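Local coordinates for putative glutathione-regulated potassium-efflux system protein KefB (Vibrio parahaemolyticus RIMD 2210633, PDB 3C85), which probably works as a potassium:proton antiporter of the CPA2 family, the piece here being its nucleotide-binding TrkA-N regulatory domain, at residues Q33-G46 against R99-M113. Sequence-based numbering, arbitrary orientation.
Sequences QLINPGHAQVLILG and RILDTGHVKLVLLAM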
loop_
_atom_site.group_PDB
_atom_site.type_symbol
_atom_site.label_atom_id
_atom_site.label_comp_id
_atom_site.label_asym_id
_atom_site.label_seq_id
_atom_site.Cartn_x
_atom_site.Cartn_y
_atom_site.Cartn_z
ATOM N N GLN A 33 0.765 22.653 -28.469
ATOM C CA GLN A 33 0.819 22.154 -27.075
ATOM C C GLN A 33 0.994 20.653 -27.103
ATOM O O GLN A 33 0.382 19.922 -26.328
ATOM C CB GLN A 33 -0.445 22.531 -26.323
ATOM C CG GLN A 33 -1.706 22.470 -27.157
ATOM C CD GLN A 33 -2.868 23.162 -26.459
ATOM O OE1 GLN A 33 -3.599 23.954 -27.068
ATOM N NE2 GLN A 33 -3.036 22.874 -25.169
ATOM N N LEU A 34 1.833 20.191 -28.016
ATOM C CA LEU A 34 2.087 18.772 -28.118
ATOM C C LEU A 34 2.874 18.333 -26.896
ATOM O O LEU A 34 3.599 19.138 -26.307
ATOM C CB LEU A 34 2.808 18.443 -29.425
ATOM C CG LEU A 34 1.936 18.625 -30.671
ATOM C CD1 LEU A 34 2.719 18.328 -31.947
ATOM C CD2 LEU A 34 0.660 17.757 -30.582
ATOM N N ILE A 35 2.697 17.077 -26.501
ATOM C CA ILE A 35 3.426 16.490 -25.385
ATOM C C ILE A 35 4.373 15.436 -25.906
ATOM O O ILE A 35 3.950 14.396 -26.425
ATOM C CB ILE A 35 2.492 15.876 -24.321
ATOM C CG1 ILE A 35 1.633 16.971 -23.698
ATOM C CG2 ILE A 35 3.324 15.118 -23.238
ATOM C CD1 ILE A 35 0.385 16.453 -22.962
ATOM N N ASN A 36 5.658 15.735 -25.755
ATOM C CA ASN A 36 6.724 14.825 -26.053
ATOM C C ASN A 36 7.234 14.157 -24.758
ATOM O O ASN A 36 7.834 14.835 -23.924
ATOM C CB ASN A 36 7.828 15.612 -26.771
ATOM C CG ASN A 36 8.984 14.736 -27.223
ATOM O OD1 ASN A 36 9.043 13.548 -26.940
ATOM N ND2 ASN A 36 9.897 15.330 -27.953
ATOM N N PRO A 37 6.979 12.833 -24.576
ATOM C CA PRO A 37 7.328 12.176 -23.316
ATOM C C PRO A 37 8.820 11.862 -23.273
ATOM O O PRO A 37 9.304 11.345 -22.288
ATOM C CB PRO A 37 6.513 10.886 -23.352
ATOM C CG PRO A 37 6.361 10.594 -24.841
ATOM C CD PRO A 37 6.366 11.903 -25.549
ATOM N N GLY A 38 9.522 12.160 -24.365
ATOM C CA GLY A 38 10.961 12.148 -24.372
ATOM C C GLY A 38 11.449 10.745 -24.136
ATOM O O GLY A 38 10.980 9.821 -24.794
ATOM N N HIS A 39 12.381 10.575 -23.193
ATOM C CA HIS A 39 12.926 9.243 -22.872
ATOM C C HIS A 39 12.140 8.402 -21.855
ATOM O O HIS A 39 12.578 7.272 -21.520
ATOM C CB HIS A 39 14.362 9.354 -22.367
ATOM C CG HIS A 39 15.294 10.026 -23.324
ATOM N ND1 HIS A 39 15.852 9.370 -24.397
ATOM C CD2 HIS A 39 15.801 11.281 -23.343
ATOM C CE1 HIS A 39 16.645 10.197 -25.052
ATOM N NE2 HIS A 39 16.624 11.368 -24.437
ATOM N N ALA A 40 10.993 8.904 -21.389
ATOM C CA ALA A 40 10.211 8.220 -20.334
ATOM C C ALA A 40 9.817 6.817 -20.778
ATOM O O ALA A 40 9.334 6.625 -21.897
ATOM C CB ALA A 40 8.952 9.041 -19.966
ATOM N N GLN A 41 10.052 5.838 -19.906
ATOM C CA GLN A 41 9.720 4.456 -20.178
ATOM C C GLN A 41 8.470 4.043 -19.399
ATOM O O GLN A 41 7.853 3.016 -19.708
ATOM C CB GLN A 41 10.880 3.576 -19.785
ATOM C CG GLN A 41 12.119 3.768 -20.672
ATOM C CD GLN A 41 13.253 2.879 -20.260
ATOM O OE1 GLN A 41 14.192 3.303 -19.564
ATOM N NE2 GLN A 41 13.200 1.652 -20.693
ATOM N N VAL A 42 8.099 4.845 -18.388
ATOM C CA VAL A 42 6.912 4.581 -17.549
ATOM C C VAL A 42 6.059 5.842 -17.593
ATOM O O VAL A 42 6.588 6.927 -17.422
ATOM C CB VAL A 42 7.286 4.254 -16.057
ATOM C CG1 VAL A 42 6.032 3.929 -15.231
ATOM C CG2 VAL A 42 8.261 3.067 -15.983
ATOM N N LEU A 43 4.768 5.698 -17.877
ATOM C CA LEU A 43 3.819 6.792 -17.745
ATOM C C LEU A 43 3.018 6.504 -16.480
ATOM O O LEU A 43 2.464 5.403 -16.346
ATOM C CB LEU A 43 2.892 6.798 -18.937
ATOM C CG LEU A 43 2.085 7.987 -19.370
ATOM C CD1 LEU A 43 2.906 9.294 -19.466
ATOM C CD2 LEU A 43 1.579 7.606 -20.772
ATOM N N ILE A 44 2.984 7.442 -15.535
ATOM C CA ILE A 44 2.205 7.216 -14.288
ATOM C C ILE A 44 0.994 8.144 -14.319
ATOM O O ILE A 44 1.114 9.337 -14.259
ATOM C CB ILE A 44 3.041 7.437 -13.021
ATOM C CG1 ILE A 44 4.289 6.515 -13.080
ATOM C CG2 ILE A 44 2.188 7.185 -11.747
ATOM C CD1 ILE A 44 5.213 6.705 -11.907
ATOM N N LEU A 45 -0.184 7.591 -14.476
ATOM C CA LEU A 45 -1.351 8.444 -14.615
ATOM C C LEU A 45 -1.958 8.665 -13.224
ATOM O O LEU A 45 -2.602 7.754 -12.669
ATOM C CB LEU A 45 -2.355 7.761 -15.538
ATOM C CG LEU A 45 -1.839 7.460 -16.970
ATOM C CD1 LEU A 45 -2.935 6.756 -17.773
ATOM C CD2 LEU A 45 -1.448 8.771 -17.647
ATOM N N GLY A 46 -1.781 9.860 -12.669
ATOM C CA GLY A 46 -2.336 10.157 -11.333
ATOM C C GLY A 46 -1.104 10.262 -10.481
ATOM O O GLY A 46 -0.357 9.290 -10.383
ATOM N N ARG A 99 -2.698 15.086 -27.829
ATOM C CA ARG A 99 -1.504 15.911 -27.724
ATOM C C ARG A 99 -0.224 15.084 -27.678
ATOM O O ARG A 99 0.848 15.615 -27.908
ATOM C CB ARG A 99 -1.587 16.819 -26.498
ATOM C CG ARG A 99 -2.693 17.893 -26.555
ATOM C CD ARG A 99 -2.930 18.491 -25.182
ATOM N NE ARG A 99 -1.761 19.236 -24.699
ATOM C CZ ARG A 99 -1.543 19.583 -23.427
ATOM N NH1 ARG A 99 -2.420 19.261 -22.491
ATOM N NH2 ARG A 99 -0.443 20.255 -23.093
ATOM N N ILE A 100 -0.332 13.791 -27.389
ATOM C CA ILE A 100 0.847 12.969 -27.071
ATOM C C ILE A 100 1.500 12.326 -28.298
ATOM O O ILE A 100 0.860 11.591 -29.053
ATOM C CB ILE A 100 0.561 11.925 -25.951
ATOM C CG1 ILE A 100 0.199 12.647 -24.645
ATOM C CG2 ILE A 100 1.769 11.024 -25.733
ATOM C CD1 ILE A 100 -0.217 11.738 -23.512
ATOM N N LEU A 101 2.779 12.574 -28.452
ATOM C CA LEU A 101 3.561 12.053 -29.548
ATOM C C LEU A 101 3.662 10.544 -29.576
ATOM O O LEU A 101 4.060 9.941 -28.613
ATOM C CB LEU A 101 4.961 12.624 -29.496
ATOM C CG LEU A 101 5.161 14.122 -29.693
ATOM C CD1 LEU A 101 4.172 14.921 -28.911
ATOM C CD2 LEU A 101 6.547 14.621 -29.501
ATOM N N ASP A 102 3.336 9.953 -30.710
ATOM C CA ASP A 102 3.430 8.520 -30.890
ATOM C C ASP A 102 4.825 7.975 -30.790
ATOM O O ASP A 102 5.010 6.820 -30.562
ATOM C CB ASP A 102 2.750 8.059 -32.181
ATOM C CG ASP A 102 1.253 8.130 -32.102
ATOM O OD1 ASP A 102 0.700 8.303 -30.997
ATOM O OD2 ASP A 102 0.619 7.997 -33.160
ATOM N N THR A 103 5.808 8.833 -30.961
ATOM C CA THR A 103 7.189 8.449 -30.777
ATOM C C THR A 103 7.428 8.422 -29.293
ATOM O O THR A 103 7.021 9.322 -28.602
ATOM C CB THR A 103 8.171 9.438 -31.458
ATOM O OG1 THR A 103 8.021 10.737 -30.889
ATOM C CG2 THR A 103 7.895 9.540 -32.931
ATOM N N GLY A 104 8.070 7.374 -28.811
ATOM C CA GLY A 104 8.166 7.139 -27.385
ATOM C C GLY A 104 8.635 5.738 -26.984
ATOM O O GLY A 104 8.267 4.700 -27.505
ATOM N N HIS A 105 9.449 5.742 -25.976
ATOM C CA HIS A 105 9.877 4.540 -25.414
ATOM C C HIS A 105 8.958 3.998 -24.299
ATOM O O HIS A 105 9.438 3.247 -23.519
ATOM C CB HIS A 105 11.247 4.831 -24.865
ATOM C CG HIS A 105 12.062 5.691 -25.750
ATOM N ND1 HIS A 105 13.332 5.352 -26.135
ATOM C CD2 HIS A 105 11.792 6.875 -26.332
ATOM C CE1 HIS A 105 13.816 6.297 -26.917
ATOM N NE2 HIS A 105 12.898 7.230 -27.057
ATOM N N VAL A 106 7.667 4.358 -24.240
ATOM C CA VAL A 106 6.857 3.963 -23.035
ATOM C C VAL A 106 6.537 2.476 -23.060
ATOM O O VAL A 106 5.853 2.025 -23.985
ATOM C CB VAL A 106 5.533 4.786 -22.922
ATOM C CG1 VAL A 106 4.615 4.257 -21.773
ATOM C CG2 VAL A 106 5.818 6.230 -22.653
ATOM N N LYS A 107 7.026 1.728 -22.061
ATOM C CA LYS A 107 6.908 0.250 -21.985
ATOM C C LYS A 107 5.938 -0.178 -20.907
ATOM O O LYS A 107 5.499 -1.339 -20.875
ATOM C CB LYS A 107 8.257 -0.409 -21.628
ATOM C CG LYS A 107 9.302 -0.284 -22.678
ATOM C CD LYS A 107 10.575 -0.966 -22.255
ATOM C CE LYS A 107 11.619 -0.797 -23.357
ATOM N NZ LYS A 107 12.904 -1.451 -22.967
ATOM N N LEU A 108 5.635 0.761 -20.012
ATOM C CA LEU A 108 4.769 0.517 -18.878
ATOM C C LEU A 108 3.924 1.734 -18.528
ATOM O O LEU A 108 4.425 2.872 -18.439
ATOM C CB LEU A 108 5.598 0.052 -17.678
ATOM C CG LEU A 108 4.803 -0.178 -16.379
ATOM C CD1 LEU A 108 3.789 -1.368 -16.522
ATOM C CD2 LEU A 108 5.771 -0.348 -15.173
ATOM N N VAL A 109 2.622 1.511 -18.393
ATOM C CA VAL A 109 1.728 2.538 -17.903
ATOM C C VAL A 109 1.172 2.073 -16.547
ATOM O O VAL A 109 0.691 0.931 -16.436
ATOM C CB VAL A 109 0.562 2.841 -18.876
ATOM C CG1 VAL A 109 -0.352 3.907 -18.246
ATOM C CG2 VAL A 109 1.082 3.288 -20.250
ATOM N N LEU A 110 1.253 2.940 -15.522
ATOM C CA LEU A 110 0.623 2.685 -14.206
ATOM C C LEU A 110 -0.664 3.485 -14.063
ATOM O O LEU A 110 -0.654 4.695 -14.200
ATOM C CB LEU A 110 1.561 3.021 -13.046
ATOM C CG LEU A 110 2.893 2.239 -13.053
ATOM C CD1 LEU A 110 3.680 2.573 -11.767
ATOM C CD2 LEU A 110 2.659 0.731 -13.133
ATOM N N LEU A 111 -1.772 2.822 -13.853
ATOM C CA LEU A 111 -3.022 3.486 -13.673
ATOM C C LEU A 111 -3.254 3.778 -12.172
ATOM O O LEU A 111 -3.567 2.914 -11.420
ATOM C CB LEU A 111 -4.150 2.655 -14.241
ATOM C CG LEU A 111 -4.077 2.229 -15.704
ATOM C CD1 LEU A 111 -5.336 1.479 -16.069
ATOM C CD2 LEU A 111 -3.923 3.413 -16.500
ATOM N N ALA A 112 -3.054 5.021 -11.781
ATOM C CA ALA A 112 -3.059 5.435 -10.394
ATOM C C ALA A 112 -3.930 6.649 -10.133
ATOM O O ALA A 112 -3.608 7.480 -9.343
ATOM C CB ALA A 112 -1.714 5.669 -9.941
HETATM N N MSE A 113 -5.029 6.732 -10.874
HETATM C CA MSE A 113 -5.967 7.834 -10.735
HETATM C C MSE A 113 -6.678 7.704 -9.401
HETATM O O MSE A 113 -6.641 6.646 -8.774
HETATM C CB MSE A 113 -6.982 7.825 -11.879
HETATM C CG MSE A 113 -6.366 7.636 -13.256
HETATM SE SE MSE A 113 -5.886 9.324 -14.103
HETATM C CE MSE A 113 -7.071 9.234 -15.649
HETATM O O HOH W 1 8.851 8.155 -24.022
#
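L45 CD1 lies across V109, 3.9 Å from V109 CG1, and alongside L111, 3.7 Å from L111 CD2; CG beside the backbone N (chi1 -60°) carries it there, and helix 116-128 covers this face through A122 and L126. On the other face V42 CG1 meets L110 CG at 4.2 Å, while I44 runs side by side with L110 beneath helix 49-62. Strands 42-45 and 108-111 are parallel, 13° apart, and zipped by L43 N to L108 O, L110 N to L43 O and L45 N to L110 O. Where the ladder begins, Q41 O accepts from both K107 N (2.8 Å) and L108 N (3.2 Å); K107 NZ bonds Q178 O of the second subunit. Ahead of the P37 to A40 turn, R99 is bent at chi3 (65°), bringing NE almost straight onto Q33 O, 2.8 Å away in the carbonyl plane. I35 CD1 sits over the centre of one guanidinium face, and Q33 NE2 over the opposite face, offset toward its rim. The pair ends with G46 near E70 and M113 near A91, residues of the AMP site, empty of AMP here: neighbouring first and fourth strands of a Rossmann-type sheet of order 3-2-1-4-5-6.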